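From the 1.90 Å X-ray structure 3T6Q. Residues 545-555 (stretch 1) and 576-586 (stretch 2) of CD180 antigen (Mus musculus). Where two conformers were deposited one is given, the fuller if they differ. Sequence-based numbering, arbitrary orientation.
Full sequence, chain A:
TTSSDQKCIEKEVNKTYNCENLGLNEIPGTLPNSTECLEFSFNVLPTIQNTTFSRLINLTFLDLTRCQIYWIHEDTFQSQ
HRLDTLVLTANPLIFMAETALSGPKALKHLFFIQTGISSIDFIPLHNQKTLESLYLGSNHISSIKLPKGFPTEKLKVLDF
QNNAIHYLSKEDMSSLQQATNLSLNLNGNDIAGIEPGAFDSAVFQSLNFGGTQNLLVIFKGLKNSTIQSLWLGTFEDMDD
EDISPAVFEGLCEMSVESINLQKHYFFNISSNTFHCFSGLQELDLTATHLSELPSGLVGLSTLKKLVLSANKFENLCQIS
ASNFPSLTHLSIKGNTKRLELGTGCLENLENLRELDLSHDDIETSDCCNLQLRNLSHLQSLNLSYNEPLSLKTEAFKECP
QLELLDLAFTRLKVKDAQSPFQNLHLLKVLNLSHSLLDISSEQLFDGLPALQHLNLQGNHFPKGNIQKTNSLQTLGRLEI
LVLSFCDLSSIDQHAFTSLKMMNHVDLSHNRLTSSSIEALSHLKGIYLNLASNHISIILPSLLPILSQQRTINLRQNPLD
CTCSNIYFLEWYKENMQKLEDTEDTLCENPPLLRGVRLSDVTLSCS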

# COMPACT_ATOMS: atom_id res chain seq x y z
N ILE A 545 -2.70 2.78 64.60
CA ILE A 545 -3.61 2.04 63.71
C ILE A 545 -3.01 2.02 62.30
O ILE A 545 -2.97 0.96 61.67
CB ILE A 545 -5.05 2.59 63.72
CG1 ILE A 545 -5.63 2.43 65.13
CG2 ILE A 545 -5.90 1.88 62.64
CD1 ILE A 545 -6.87 3.26 65.40
N LEU A 546 -2.58 3.18 61.81
CA LEU A 546 -1.84 3.28 60.55
C LEU A 546 -0.57 2.40 60.47
O LEU A 546 -0.33 1.77 59.44
CB LEU A 546 -1.48 4.74 60.30
CG LEU A 546 -2.71 5.63 60.06
CD1 LEU A 546 -2.27 7.01 59.62
CD2 LEU A 546 -3.60 5.01 58.98
N SER A 547 0.21 2.36 61.56
CA SER A 547 1.44 1.56 61.62
C SER A 547 1.20 0.07 61.42
O SER A 547 2.04 -0.61 60.84
CB SER A 547 2.15 1.78 62.97
OG SER A 547 2.78 3.04 62.95
N GLN A 548 0.07 -0.42 61.94
CA GLN A 548 -0.36 -1.82 61.80
C GLN A 548 -0.60 -2.28 60.37
O GLN A 548 -0.57 -3.48 60.11
CB GLN A 548 -1.68 -2.05 62.53
CG GLN A 548 -1.58 -2.04 64.04
CD GLN A 548 -2.93 -1.92 64.71
OE1 GLN A 548 -3.98 -2.23 64.13
NE2 GLN A 548 -2.91 -1.47 65.95
N GLN A 549 -0.88 -1.35 59.45
CA GLN A 549 -1.28 -1.71 58.08
C GLN A 549 -0.12 -1.84 57.12
O GLN A 549 0.99 -1.36 57.40
CB GLN A 549 -2.33 -0.69 57.52
CG GLN A 549 -3.44 -0.32 58.50
CD GLN A 549 -4.04 -1.49 59.27
OE1 GLN A 549 -4.64 -1.31 60.33
NE2 GLN A 549 -3.93 -2.69 58.72
N ARG A 550 -0.38 -2.45 55.95
CA ARG A 550 0.67 -2.62 54.96
C ARG A 550 0.77 -1.44 53.98
O ARG A 550 1.87 -1.02 53.61
CB ARG A 550 0.48 -3.98 54.25
CG ARG A 550 0.90 -4.09 52.78
CD ARG A 550 2.35 -4.23 52.34
NE ARG A 550 3.27 -4.92 53.22
CZ ARG A 550 4.32 -5.68 52.85
NH1 ARG A 550 4.64 -5.95 51.58
NH2 ARG A 550 5.06 -6.18 53.80
N THR A 551 -0.37 -0.90 53.55
CA THR A 551 -0.35 0.15 52.54
C THR A 551 -1.56 1.05 52.79
O THR A 551 -2.69 0.55 52.95
CB THR A 551 -0.45 -0.46 51.12
OG1 THR A 551 0.70 -1.25 50.88
CG2 THR A 551 -0.48 0.62 50.03
N ILE A 552 -1.32 2.37 52.82
CA ILE A 552 -2.37 3.36 53.00
C ILE A 552 -2.22 4.38 51.88
O ILE A 552 -1.09 4.82 51.57
CB ILE A 552 -2.19 4.08 54.35
CG1 ILE A 552 -2.22 3.08 55.49
CG2 ILE A 552 -3.26 5.15 54.58
CD1 ILE A 552 -1.05 3.27 56.39
N ASN A 553 -3.34 4.75 51.27
CA ASN A 553 -3.40 5.80 50.25
C ASN A 553 -4.17 7.00 50.79
O ASN A 553 -5.38 6.91 51.03
CB ASN A 553 -4.04 5.28 48.94
CG ASN A 553 -3.80 6.20 47.75
OD1 ASN A 553 -3.76 7.43 47.89
ND2 ASN A 553 -3.71 5.62 46.54
N LEU A 554 -3.46 8.11 50.98
CA LEU A 554 -4.03 9.36 51.47
C LEU A 554 -3.96 10.47 50.43
O LEU A 554 -4.10 11.66 50.76
CB LEU A 554 -3.27 9.78 52.74
CG LEU A 554 -3.65 9.00 53.99
CD1 LEU A 554 -2.51 9.12 55.02
CD2 LEU A 554 -5.00 9.52 54.51
N ARG A 555 -3.74 10.12 49.16
CA ARG A 555 -3.71 11.15 48.12
C ARG A 555 -5.04 11.96 48.06
O ARG A 555 -6.12 11.46 48.47
CB ARG A 555 -3.41 10.48 46.76
CG ARG A 555 -4.62 9.83 46.12
CD ARG A 555 -4.20 9.16 44.82
NE ARG A 555 -4.02 10.16 43.78
CZ ARG A 555 -3.40 9.94 42.62
NH1 ARG A 555 -2.92 8.75 42.34
NH2 ARG A 555 -3.30 10.92 41.74
N MET A 576 7.30 5.89 54.80
CA MET A 576 7.04 6.03 53.37
C MET A 576 6.75 4.68 52.69
O MET A 576 6.06 4.60 51.66
CB MET A 576 8.23 6.72 52.70
CG MET A 576 8.42 8.16 53.15
SD MET A 576 6.99 9.15 52.68
CE MET A 576 7.33 9.59 50.99
N GLN A 577 7.30 3.61 53.26
CA GLN A 577 7.12 2.28 52.69
C GLN A 577 5.67 1.75 52.91
O GLN A 577 5.26 0.78 52.26
CB GLN A 577 8.18 1.31 53.28
CG GLN A 577 7.88 0.78 54.69
CD GLN A 577 8.09 1.81 55.81
OE1 GLN A 577 8.63 2.91 55.61
NE2 GLN A 577 7.66 1.44 57.02
N LYS A 578 4.93 2.37 53.84
CA LYS A 578 3.50 2.04 54.02
C LYS A 578 2.58 2.95 53.19
O LYS A 578 1.37 2.84 53.27
CB LYS A 578 3.09 2.09 55.50
CG LYS A 578 3.85 1.15 56.41
CD LYS A 578 3.31 1.21 57.84
CE LYS A 578 4.16 0.32 58.71
NZ LYS A 578 3.72 -1.09 58.51
N LEU A 579 3.14 3.83 52.37
CA LEU A 579 2.30 4.84 51.71
C LEU A 579 2.29 4.70 50.21
O LEU A 579 3.34 4.54 49.60
CB LEU A 579 2.70 6.28 52.14
CG LEU A 579 2.42 6.61 53.63
CD1 LEU A 579 3.34 7.71 54.14
CD2 LEU A 579 0.97 7.00 53.86
N GLU A 580 1.10 4.79 49.62
CA GLU A 580 0.89 4.69 48.19
C GLU A 580 0.52 6.06 47.59
O GLU A 580 -0.22 6.82 48.22
CB GLU A 580 -0.27 3.71 47.95
CG GLU A 580 -0.61 3.47 46.49
CD GLU A 580 -1.77 2.49 46.31
OE1 GLU A 580 -1.49 1.32 46.03
OE2 GLU A 580 -2.94 2.88 46.50
N ASP A 581 1.01 6.36 46.38
CA ASP A 581 0.74 7.66 45.72
C ASP A 581 1.20 8.87 46.60
O ASP A 581 0.49 9.89 46.66
CB ASP A 581 -0.76 7.78 45.36
CG ASP A 581 -1.18 6.79 44.26
OD1 ASP A 581 -0.28 6.22 43.64
OD2 ASP A 581 -2.39 6.57 44.02
N THR A 582 2.36 8.74 47.26
CA THR A 582 2.96 9.88 47.98
C THR A 582 3.20 11.14 47.13
O THR A 582 3.13 12.23 47.65
CB THR A 582 4.26 9.53 48.71
OG1 THR A 582 5.24 9.12 47.76
CG2 THR A 582 4.01 8.44 49.72
N GLU A 583 3.47 11.00 45.82
CA GLU A 583 3.60 12.16 44.93
C GLU A 583 2.30 12.98 44.70
O GLU A 583 2.36 14.13 44.22
CB GLU A 583 4.19 11.76 43.57
CG GLU A 583 5.57 11.12 43.62
CD GLU A 583 6.07 10.75 42.24
OE1 GLU A 583 5.23 10.55 41.33
OE2 GLU A 583 7.30 10.68 42.04
N ASP A 584 1.15 12.40 45.03
CA ASP A 584 -0.11 13.14 45.00
C ASP A 584 -0.72 13.34 46.39
O ASP A 584 -1.92 13.56 46.53
CB ASP A 584 -1.10 12.47 44.04
CG ASP A 584 -0.49 12.24 42.66
OD1 ASP A 584 -0.85 12.97 41.73
OD2 ASP A 584 0.37 11.36 42.53
N THR A 585 0.14 13.26 47.42
CA THR A 585 -0.26 13.46 48.82
C THR A 585 0.35 14.79 49.27
O THR A 585 1.51 14.86 49.65
CB THR A 585 0.18 12.28 49.69
OG1 THR A 585 -0.33 11.08 49.10
CG2 THR A 585 -0.38 12.40 51.15
N LEU A 586 -0.47 15.84 49.20
CA LEU A 586 -0.02 17.23 49.25
C LEU A 586 -0.70 17.96 50.39
O LEU A 586 -1.82 17.60 50.79
CB LEU A 586 -0.35 17.94 47.92
CG LEU A 586 -0.12 17.19 46.59
CD1 LEU A 586 -0.63 17.98 45.37
CD2 LEU A 586 1.34 16.84 46.42
O HOH W 1 4.45 -1.62 53.61
O HOH W 2 -0.66 8.52 50.38

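A short parallel pairing of strand 551-553 with the segment around L579 and E580 joins the two stretches, which bury 723 Å² between them. I552 straddles the register: its N donates to K578 O (2.8 Å) and its O accepts from E580 N (2.9 Å), so one residue makes both backbone hydrogen bonds, as parallel strands require. A CA-H...O contact runs alongside, from T551 CA to K578 O (3.3 Å).

K578 has the largest covered area of any residue here. Its CA-to-CB bond points sideways, but chi1 m followed by two t torsions extends the aliphatic chain along stretch 1, with CD 4.0 Å from L546 O. A final m turn at chi4 brings the ammonium to the backbone of S547 and Q549, where NZ donates to S547 O (2.9 Å) and Q549 O (3.0 Å). A lysine suits this place: its methylenes cover the backbone, and its charged end meets carbonyl oxygens.

I552 and L579 put their side chains on the same face of the sheet. L579, m,t, brings CD2 within 4.3 Å of I552 CB and 4.2 Å of L554 CD1. These branched apolar chains make a small greasy patch, in which I552 and L554 are buried. N553 and E580 share the other face. There N553, chi1 t, directs ND2 to E580 OE2 (2.8 Å) and D581 OD2 (3.0 Å), while its OD1 accepts from R555 N (3.0 Å). The buried amide thus uses both ends, donating across the contact and bracing its own loop. E580 is fully extended through chi1 and chi2 (t,t), which carries its carboxylate out to that amide, and its CB packs 3.7 Å from T551 CG2.

D581, with positive phi and psi (57/40), points its CA-to-CB bond toward stretch 1. Its OD2 receives both N553 ND2 and R555 NH1, the latter a 2.8 Å salt bridge near the guanidinium plane. R555 adopts p,t,m to place its guanidinium between acidic partners: D584 CG lies over one face, and D584 OD1, 3.2 Å from R555 NH2 but well out of the plane, contributes a salt bridge through charge alone.

T585, chi1 m, is buried beside R555; its OG1 donates to D581 O (2.8 Å), securing the turn, and its CG2 sits 3.8 Å from L554 O. Water 2 fills the gap where the strands diverge, accepting from L554 N (2.9 Å) and donating to E580 O (2.8 Å) and T585 OG1 (2.9 Å).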